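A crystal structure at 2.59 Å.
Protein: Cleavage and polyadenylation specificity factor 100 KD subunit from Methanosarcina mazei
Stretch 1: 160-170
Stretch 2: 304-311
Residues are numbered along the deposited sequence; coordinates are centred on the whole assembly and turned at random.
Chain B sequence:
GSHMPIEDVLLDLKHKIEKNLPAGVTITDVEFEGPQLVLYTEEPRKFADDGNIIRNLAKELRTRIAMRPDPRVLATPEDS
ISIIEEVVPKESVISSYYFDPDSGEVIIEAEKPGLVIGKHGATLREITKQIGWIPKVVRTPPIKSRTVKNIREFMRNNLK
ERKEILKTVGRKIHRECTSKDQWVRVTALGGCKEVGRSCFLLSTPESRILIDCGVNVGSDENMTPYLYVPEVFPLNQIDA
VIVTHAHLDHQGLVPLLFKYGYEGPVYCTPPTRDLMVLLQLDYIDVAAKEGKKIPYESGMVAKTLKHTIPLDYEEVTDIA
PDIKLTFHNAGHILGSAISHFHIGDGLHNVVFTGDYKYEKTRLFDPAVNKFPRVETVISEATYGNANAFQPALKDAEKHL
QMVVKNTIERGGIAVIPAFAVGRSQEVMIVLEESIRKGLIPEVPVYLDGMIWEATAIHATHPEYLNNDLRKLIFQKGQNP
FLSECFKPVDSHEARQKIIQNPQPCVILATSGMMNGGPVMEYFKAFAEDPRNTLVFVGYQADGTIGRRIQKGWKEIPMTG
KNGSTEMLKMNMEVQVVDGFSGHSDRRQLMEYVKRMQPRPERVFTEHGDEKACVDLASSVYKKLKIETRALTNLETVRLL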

# COMPACT_ATOMS: atom_id res chain seq x y z
N LYS B 160 20.88 6.64 30.96
CA LYS B 160 19.54 6.41 31.56
C LYS B 160 18.45 6.30 30.50
O LYS B 160 17.66 5.36 30.53
CB LYS B 160 19.18 7.48 32.60
N GLU B 161 18.42 7.24 29.56
CA GLU B 161 17.40 7.21 28.50
C GLU B 161 17.57 5.98 27.61
O GLU B 161 16.61 5.34 27.23
CB GLU B 161 17.39 8.50 27.66
CG GLU B 161 16.09 8.67 26.83
CD GLU B 161 16.06 9.93 25.95
OE1 GLU B 161 17.13 10.47 25.58
OE2 GLU B 161 14.92 10.37 25.62
N ARG B 162 18.83 5.66 27.34
CA ARG B 162 19.21 4.51 26.51
C ARG B 162 18.69 3.19 27.06
O ARG B 162 18.07 2.42 26.34
CB ARG B 162 20.73 4.42 26.41
CG ARG B 162 21.25 3.18 25.73
CD ARG B 162 20.82 3.13 24.32
NE ARG B 162 21.55 2.12 23.55
CZ ARG B 162 21.49 1.99 22.24
NH1 ARG B 162 20.72 2.80 21.52
NH2 ARG B 162 22.18 1.04 21.62
N LYS B 163 18.96 2.94 28.34
CA LYS B 163 18.45 1.75 29.01
C LYS B 163 16.93 1.70 28.92
O LYS B 163 16.34 0.64 28.68
CB LYS B 163 18.92 1.70 30.46
CG LYS B 163 18.48 0.43 31.19
CD LYS B 163 18.86 0.44 32.68
CE LYS B 163 18.19 -0.69 33.48
NZ LYS B 163 18.41 -0.51 34.97
N GLU B 164 16.28 2.84 29.05
CA GLU B 164 14.84 2.89 29.00
C GLU B 164 14.29 2.64 27.61
O GLU B 164 13.27 1.96 27.46
CB GLU B 164 14.34 4.22 29.55
CG GLU B 164 12.84 4.26 29.84
CD GLU B 164 12.35 3.18 30.87
OE1 GLU B 164 12.73 3.25 32.09
OE2 GLU B 164 11.58 2.27 30.43
N ILE B 165 14.96 3.17 26.59
CA ILE B 165 14.58 2.91 25.21
C ILE B 165 14.79 1.44 24.86
O ILE B 165 14.01 0.89 24.11
CB ILE B 165 15.41 3.76 24.23
CG1 ILE B 165 15.11 5.23 24.38
CG2 ILE B 165 15.17 3.36 22.74
CD1 ILE B 165 16.22 6.07 23.90
N LEU B 166 15.86 0.82 25.36
CA LEU B 166 16.06 -0.61 25.12
C LEU B 166 14.96 -1.44 25.77
O LEU B 166 14.49 -2.41 25.18
CB LEU B 166 17.44 -1.10 25.60
CG LEU B 166 18.69 -0.65 24.81
CD1 LEU B 166 19.91 -1.39 25.27
CD2 LEU B 166 18.53 -0.82 23.32
N LYS B 167 14.52 -1.06 26.97
CA LYS B 167 13.46 -1.80 27.63
C LYS B 167 12.17 -1.72 26.85
O LYS B 167 11.41 -2.69 26.81
CB LYS B 167 13.18 -1.25 29.01
CG LYS B 167 14.12 -1.70 30.09
CD LYS B 167 13.57 -1.28 31.47
CE LYS B 167 14.60 -0.55 32.31
NZ LYS B 167 13.94 0.25 33.39
N THR B 168 11.90 -0.56 26.26
CA THR B 168 10.61 -0.33 25.58
C THR B 168 10.58 -1.12 24.28
O THR B 168 9.62 -1.82 23.98
CB THR B 168 10.32 1.21 25.38
OG1 THR B 168 10.18 1.84 26.67
CG2 THR B 168 9.02 1.43 24.62
N VAL B 169 11.65 -0.99 23.53
CA VAL B 169 11.84 -1.73 22.29
C VAL B 169 11.79 -3.23 22.54
O VAL B 169 11.17 -3.97 21.77
CB VAL B 169 13.18 -1.35 21.67
CG1 VAL B 169 13.55 -2.32 20.59
CG2 VAL B 169 13.09 0.07 21.17
N GLY B 170 12.45 -3.65 23.63
CA GLY B 170 12.53 -5.05 24.00
C GLY B 170 11.16 -5.67 24.22
O GLY B 170 10.84 -6.66 23.56
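Stretch 2 304-311: TLKHTIPL

The most extensive polar contacts join Arg162, on the helix of stretch 1, to backbone carbonyls of stretch 2. NH1 of Arg162 donates to Lys306 O at 2.7 Å and to Thr308 O at 3.0 Å, and NH2 of Arg162 donates to the same Thr308 O at 2.8 Å. N-H...O angles of 141° to 148° support all three bonds, and both oxygens lie near the guanidinium plane, at its edge. The single side chain of Arg162 thus ties together the carbonyls of Lys306 and Thr308, on both sides of His307. Beside this, Lys306 NZ and Glu161 OE1 form a salt bridge at 2.7 Å, although Glu161 is poorly ordered.

Stretch 2 enters as helix, passes through His307 (phi/psi -103/6) and becomes extended about Thr308 to Pro310, a weakly bonded strand. The axis of this strand crosses that of helix 160-170 at -77°, nearly perpendicular, with a closest approach of 10.8 Å. The backbones come nearer at Arg162 and Lys306, whose CA atoms are 6.0 Å apart.

Packing follows along the helix. Ile165 points toward stretch 2; its CD1 lies over a face of the His307 ring, 4.0 Å from the centroid and 24° off the normal, while Ile165 CG2 approaches His307 CD2 at 3.6 Å. Farther along, Ile309 CD1 meets Leu166 CD2 at 3.9 Å and Val169 CG1 at 4.4 Å.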

# COMPACT_ATOMS: atom_id res chain seq x y z
N THR B 304 18.38 9.76 16.88
CA THR B 304 18.53 8.57 16.08
C THR B 304 19.61 7.67 16.66
O THR B 304 19.49 6.42 16.60
CB THR B 304 18.96 8.90 14.65
OG1 THR B 304 17.95 9.70 14.04
CG2 THR B 304 19.19 7.66 13.83
N LEU B 305 20.70 8.27 17.16
CA LEU B 305 21.80 7.48 17.69
C LEU B 305 21.38 6.78 19.00
O LEU B 305 21.77 5.66 19.24
CB LEU B 305 23.03 8.37 17.91
CG LEU B 305 24.30 7.79 18.53
CD1 LEU B 305 24.85 6.66 17.69
CD2 LEU B 305 25.33 8.91 18.69
N LYS B 306 20.59 7.46 19.83
CA LYS B 306 20.07 6.86 21.07
C LYS B 306 19.19 5.68 20.77
O LYS B 306 18.97 4.82 21.62
CB LYS B 306 19.24 7.87 21.87
CG LYS B 306 20.05 8.80 22.66
CD LYS B 306 19.20 9.66 23.60
CE LYS B 306 18.66 10.93 22.92
NZ LYS B 306 18.50 12.03 23.87
N HIS B 307 18.65 5.64 19.56
CA HIS B 307 17.81 4.52 19.16
C HIS B 307 18.52 3.57 18.25
O HIS B 307 17.89 2.65 17.75
CB HIS B 307 16.54 5.05 18.47
CG HIS B 307 15.60 5.76 19.40
ND1 HIS B 307 15.87 7.01 19.90
CD2 HIS B 307 14.41 5.38 19.92
CE1 HIS B 307 14.89 7.37 20.71
NE2 HIS B 307 13.98 6.41 20.73
N THR B 308 19.80 3.74 18.01
CA THR B 308 20.47 2.81 17.12
C THR B 308 20.99 1.59 17.89
O THR B 308 21.65 1.73 18.93
CB THR B 308 21.62 3.46 16.36
OG1 THR B 308 21.15 4.62 15.66
CG2 THR B 308 22.22 2.49 15.33
N ILE B 309 20.72 0.40 17.34
CA ILE B 309 21.20 -0.86 17.90
C ILE B 309 22.07 -1.62 16.90
O ILE B 309 21.59 -2.20 15.95
CB ILE B 309 20.03 -1.73 18.35
CG1 ILE B 309 19.10 -0.94 19.29
CG2 ILE B 309 20.55 -2.96 19.03
CD1 ILE B 309 17.77 -1.61 19.53
N PRO B 310 23.37 -1.58 17.07
CA PRO B 310 24.21 -2.25 16.08
C PRO B 310 24.15 -3.73 16.19
O PRO B 310 24.08 -4.22 17.28
CB PRO B 310 25.62 -1.81 16.45
CG PRO B 310 25.53 -1.37 17.93
CD PRO B 310 24.17 -0.79 18.06
N LEU B 311 24.23 -4.43 15.06
CA LEU B 311 24.33 -5.87 15.00
C LEU B 311 25.45 -6.24 14.10
O LEU B 311 25.59 -5.67 13.02
CB LEU B 311 23.07 -6.44 14.41
CG LEU B 311 21.76 -5.94 14.99
CD1 LEU B 311 20.65 -6.67 14.21
CD2 LEU B 311 21.71 -6.17 16.50